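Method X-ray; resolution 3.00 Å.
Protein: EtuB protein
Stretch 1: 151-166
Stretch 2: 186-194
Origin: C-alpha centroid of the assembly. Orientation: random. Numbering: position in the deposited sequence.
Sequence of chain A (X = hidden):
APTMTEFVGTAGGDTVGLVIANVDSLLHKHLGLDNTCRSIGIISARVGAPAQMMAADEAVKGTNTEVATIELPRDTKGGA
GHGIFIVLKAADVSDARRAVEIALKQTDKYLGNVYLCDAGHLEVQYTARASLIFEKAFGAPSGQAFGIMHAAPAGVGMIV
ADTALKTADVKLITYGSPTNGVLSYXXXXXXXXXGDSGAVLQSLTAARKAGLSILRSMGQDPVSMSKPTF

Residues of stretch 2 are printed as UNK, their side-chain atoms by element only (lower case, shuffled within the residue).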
# COMPACT_ATOMS: atom_id res chain seq x y z
N ALA A 151 -7.59 -6.23 13.57
CA ALA A 151 -7.12 -5.06 14.31
C ALA A 151 -5.74 -4.65 13.81
O ALA A 151 -4.97 -5.48 13.29
CB ALA A 151 -7.11 -5.34 15.79
N ALA A 152 -5.45 -3.35 13.94
CA ALA A 152 -4.16 -2.79 13.58
C ALA A 152 -3.61 -2.11 14.82
O ALA A 152 -4.38 -1.49 15.55
CB ALA A 152 -4.30 -1.79 12.46
N PRO A 153 -2.30 -2.21 15.06
CA PRO A 153 -1.33 -2.93 14.26
C PRO A 153 -1.56 -4.42 14.37
O PRO A 153 -2.20 -4.88 15.33
CB PRO A 153 0.01 -2.56 14.90
CG PRO A 153 -0.33 -2.22 16.29
CD PRO A 153 -1.67 -1.55 16.21
N ALA A 154 -1.03 -5.16 13.41
CA ALA A 154 -1.33 -6.59 13.24
C ALA A 154 -1.27 -7.40 14.54
O ALA A 154 -2.02 -8.36 14.70
CB ALA A 154 -0.43 -7.19 12.18
N GLY A 155 -0.39 -7.02 15.46
CA GLY A 155 -0.23 -7.78 16.68
C GLY A 155 -1.54 -7.94 17.45
O GLY A 155 -1.88 -9.04 17.92
N VAL A 156 -2.26 -6.83 17.58
CA VAL A 156 -3.56 -6.80 18.22
C VAL A 156 -4.50 -7.76 17.50
O VAL A 156 -5.24 -8.51 18.13
CB VAL A 156 -4.15 -5.39 18.19
CG1 VAL A 156 -5.34 -5.29 19.13
CG2 VAL A 156 -3.09 -4.37 18.57
N GLY A 157 -4.43 -7.75 16.17
CA GLY A 157 -5.14 -8.70 15.34
C GLY A 157 -4.94 -10.15 15.74
O GLY A 157 -5.91 -10.90 15.74
N MET A 158 -3.71 -10.55 16.09
CA MET A 158 -3.43 -11.92 16.55
C MET A 158 -4.21 -12.26 17.82
O MET A 158 -4.88 -13.29 17.88
CB MET A 158 -1.95 -12.17 16.85
CG MET A 158 -1.16 -12.94 15.79
SD MET A 158 -1.80 -14.51 15.17
CE MET A 158 -2.44 -15.21 16.67
N ILE A 159 -4.10 -11.39 18.82
CA ILE A 159 -4.75 -11.58 20.10
C ILE A 159 -6.25 -11.77 19.91
O ILE A 159 -6.85 -12.72 20.46
CB ILE A 159 -4.48 -10.39 21.03
CG1 ILE A 159 -2.97 -10.15 21.18
CG2 ILE A 159 -5.14 -10.59 22.38
CD1 ILE A 159 -2.21 -11.22 21.94
N VAL A 160 -6.85 -10.87 19.13
CA VAL A 160 -8.23 -10.96 18.71
C VAL A 160 -8.48 -12.33 18.07
O VAL A 160 -9.28 -13.12 18.58
CB VAL A 160 -8.56 -9.82 17.71
CG1 VAL A 160 -9.98 -9.94 17.17
CG2 VAL A 160 -8.38 -8.50 18.36
N ALA A 161 -7.76 -12.62 16.99
CA ALA A 161 -7.96 -13.84 16.22
C ALA A 161 -7.88 -15.10 17.08
O ALA A 161 -8.75 -15.97 17.02
CB ALA A 161 -6.94 -13.91 15.11
N ASP A 162 -6.83 -15.18 17.88
CA ASP A 162 -6.59 -16.33 18.72
C ASP A 162 -7.69 -16.50 19.78
O ASP A 162 -8.22 -17.61 19.93
CB ASP A 162 -5.19 -16.27 19.34
CG ASP A 162 -4.97 -17.28 20.44
OD1 ASP A 162 -4.86 -18.49 20.13
OD2 ASP A 162 -4.90 -16.85 21.63
N THR A 163 -8.06 -15.43 20.49
CA THR A 163 -9.08 -15.61 21.55
C THR A 163 -10.46 -15.93 20.97
O THR A 163 -11.27 -16.59 21.62
CB THR A 163 -9.16 -14.47 22.63
OG1 THR A 163 -9.97 -13.40 22.17
CG2 THR A 163 -7.77 -13.96 23.08
N ALA A 164 -10.71 -15.47 19.75
CA ALA A 164 -11.95 -15.82 19.08
C ALA A 164 -12.06 -17.33 18.92
O ALA A 164 -13.09 -17.91 19.22
CB ALA A 164 -12.04 -15.14 17.74
N LEU A 165 -10.97 -17.96 18.48
CA LEU A 165 -10.97 -19.38 18.15
C LEU A 165 -10.98 -20.26 19.40
O LEU A 165 -11.54 -21.37 19.40
CB LEU A 165 -9.75 -19.71 17.30
CG LEU A 165 -9.67 -19.08 15.90
CD1 LEU A 165 -8.26 -19.17 15.37
CD2 LEU A 165 -10.63 -19.78 14.97
N LYS A 166 -10.33 -19.75 20.45
CA LYS A 166 -10.29 -20.39 21.75
C LYS A 166 -11.68 -20.40 22.40
O LYS A 166 -12.08 -21.39 22.99
CB LYS A 166 -9.29 -19.68 22.67
CG LYS A 166 -7.82 -20.07 22.47
CD LYS A 166 -6.94 -18.92 23.00
CE LYS A 166 -5.75 -19.38 23.86
NZ LYS A 166 -4.50 -19.50 23.10
N UNK A 186 -1.90 -4.44 4.58
CA UNK A 186 -2.42 -3.63 5.67
C UNK A 186 -1.68 -4.05 6.94
O UNK A 186 -1.08 -5.12 6.99
c UNK A 186 -3.94 -3.80 5.80
o UNK A 186 -4.27 -5.19 5.94
c UNK A 186 -4.64 -3.28 4.55
N UNK A 187 -1.69 -3.20 7.95
CA UNK A 187 -1.05 -3.60 9.20
C UNK A 187 -2.05 -4.31 10.11
O UNK A 187 -2.31 -3.88 11.23
n UNK A 187 1.74 -2.00 10.96
c UNK A 187 0.72 -2.84 10.84
c UNK A 187 -0.39 -2.42 9.89
o UNK A 187 0.66 -3.91 11.46
N UNK A 188 -2.61 -5.42 9.62
CA UNK A 188 -3.66 -6.14 10.32
C UNK A 188 -3.42 -7.64 10.33
O UNK A 188 -2.76 -8.18 9.43
o UNK A 188 -7.49 -3.53 8.64
o UNK A 188 -6.44 -5.02 7.40
c UNK A 188 -5.00 -5.91 9.64
c UNK A 188 -6.54 -4.33 8.44
c UNK A 188 -5.47 -4.47 9.51
N UNK A 189 -3.96 -8.31 11.34
CA UNK A 189 -4.28 -9.73 11.24
C UNK A 189 -5.80 -9.86 11.11
O UNK A 189 -6.54 -9.33 11.93
c UNK A 189 -1.73 -11.61 11.33
c UNK A 189 -3.77 -10.56 12.45
c UNK A 189 -4.42 -11.94 12.49
c UNK A 189 -2.24 -10.68 12.41
N UNK A 190 -6.25 -10.52 10.05
CA UNK A 190 -7.67 -10.75 9.81
C UNK A 190 -8.04 -12.22 9.94
O UNK A 190 -7.29 -13.10 9.52
c UNK A 190 -8.09 -10.23 8.44
c UNK A 190 -9.55 -10.42 8.01
c UNK A 190 -9.69 -11.57 7.03
c UNK A 190 -10.15 -9.13 7.45
N UNK A 191 -9.20 -12.47 10.54
CA UNK A 191 -9.70 -13.82 10.71
C UNK A 191 -11.15 -13.83 10.26
O UNK A 191 -11.87 -12.85 10.41
c UNK A 191 -7.84 -15.80 10.97
c UNK A 191 -8.12 -15.04 12.21
c UNK A 191 -9.45 -14.34 12.18
c UNK A 191 -10.48 -15.33 12.69
N UNK A 192 -11.55 -14.94 9.67
CA UNK A 192 -12.89 -15.09 9.18
C UNK A 192 -13.43 -16.40 9.71
O UNK A 192 -12.76 -17.43 9.67
c UNK A 192 -12.89 -15.01 7.66
o UNK A 192 -13.43 -13.74 7.29
c UNK A 192 -13.71 -16.10 7.03
N UNK A 193 -14.65 -16.34 10.23
CA UNK A 193 -15.17 -17.43 11.07
C UNK A 193 -16.60 -17.84 10.70
O UNK A 193 -17.42 -16.98 10.36
c UNK A 193 -13.00 -17.37 14.17
c UNK A 193 -14.92 -17.07 12.56
c UNK A 193 -16.17 -17.05 13.44
c UNK A 193 -13.83 -17.99 13.08
N UNK A 194 -16.87 -19.14 10.73
CA UNK A 194 -18.23 -19.66 10.47
C UNK A 194 -18.64 -20.72 11.50
O UNK A 194 -17.79 -21.31 12.17
c UNK A 194 -18.33 -20.24 9.05
o UNK A 194 -19.67 -20.57 8.70

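Position 186 has three side-chain atoms: one carbon carrying an oxygen and a second carbon. The side chain makes no contact with stretch 1. A beta carbon with one hydroxyl and one methyl is threonine. This is Thr186.

Position 187 has two carbons in a row, the second carrying one oxygen and one nitrogen. That is a short carboxamide. The side chain points sideways from its CA, but its end comes nearer to stretch 1. Its oxygen lies 2.9 Å from the backbone N of Ala154, with a nearly straight N-H to acceptor angle of 175°. The residue is Asn187, and the bond runs from Ala154 N to Asn187 OD1. Its backbone O is also crowded by stretch 1. It takes CA-H contacts from Ala152 (CA to Asn187 O, 3.2 Å) and Pro153 (CA to Asn187 O, 3.3 Å). The peptide bond before Pro153 is cis.

Position 188 has three carbons in line, the third carrying two oxygens. This is a carboxylate on a two-carbon arm. The side chain points away overall, though CB touches stretch 1. The CA of 188 sits 3.3 Å from Ala151 O in a CA-H contact. The residue is Glu188. Glu188 OE1 accepts a hydrogen bond from Thr186 OG1 at 2.6 Å, within its own stretch.

Position 189 has four carbons, forked at the first, with one arm two carbons long. The side chain packs along the helix from Ala154 to Ala161. Its CB lies 3.5 Å from Gly157 C, and the first carbon of the longer arm lies 3.3 Å from Ala154 O. The one-carbon arm reaches Ala161 CB at 4.1 Å. Gly157 has no side chain here; an ideal CB on it would lie 2.7 Å from the backbone N of 189, a clash. The residue is Ile189.

Position 190 has four carbons, forked at the second. Its side chain points away from stretch 1 and does not touch it. It is Leu190.

Position 191 again has four carbons forked at the first, one arm two carbons long. It points toward the helix. The first carbon of the longer arm packs against Ala161 CB at 3.3 Å. The residue is Ile191.

Position 192 has one carbon carrying an oxygen and a carbon. It is out of reach of stretch 1. It is Thr192.

Position 193 repeats the pattern of four carbons forked at the first, with one longer arm. It points toward the helix. The end of the longer arm lies 3.5 Å from Leu165 CD2 and 4.3 Å from Ala164 CB. It is Ile193.

Position 194 has one carbon, then one oxygen. It is out of reach of stretch 1. It is Ser194.

The contact has a polar start and an apolar remainder. Asn187 holds the first turn through Ala154 N. The helix and strand then run in roughly the same direction, 25° apart. Ile189, Ile191 and Ile193 pack in turn along the helix. Ile189 is covered most, and Gly157 lets the backbones come close there. The two stretches bury 546 Å² in all.

Stretch 2, residues 186-194: TNEILITIS
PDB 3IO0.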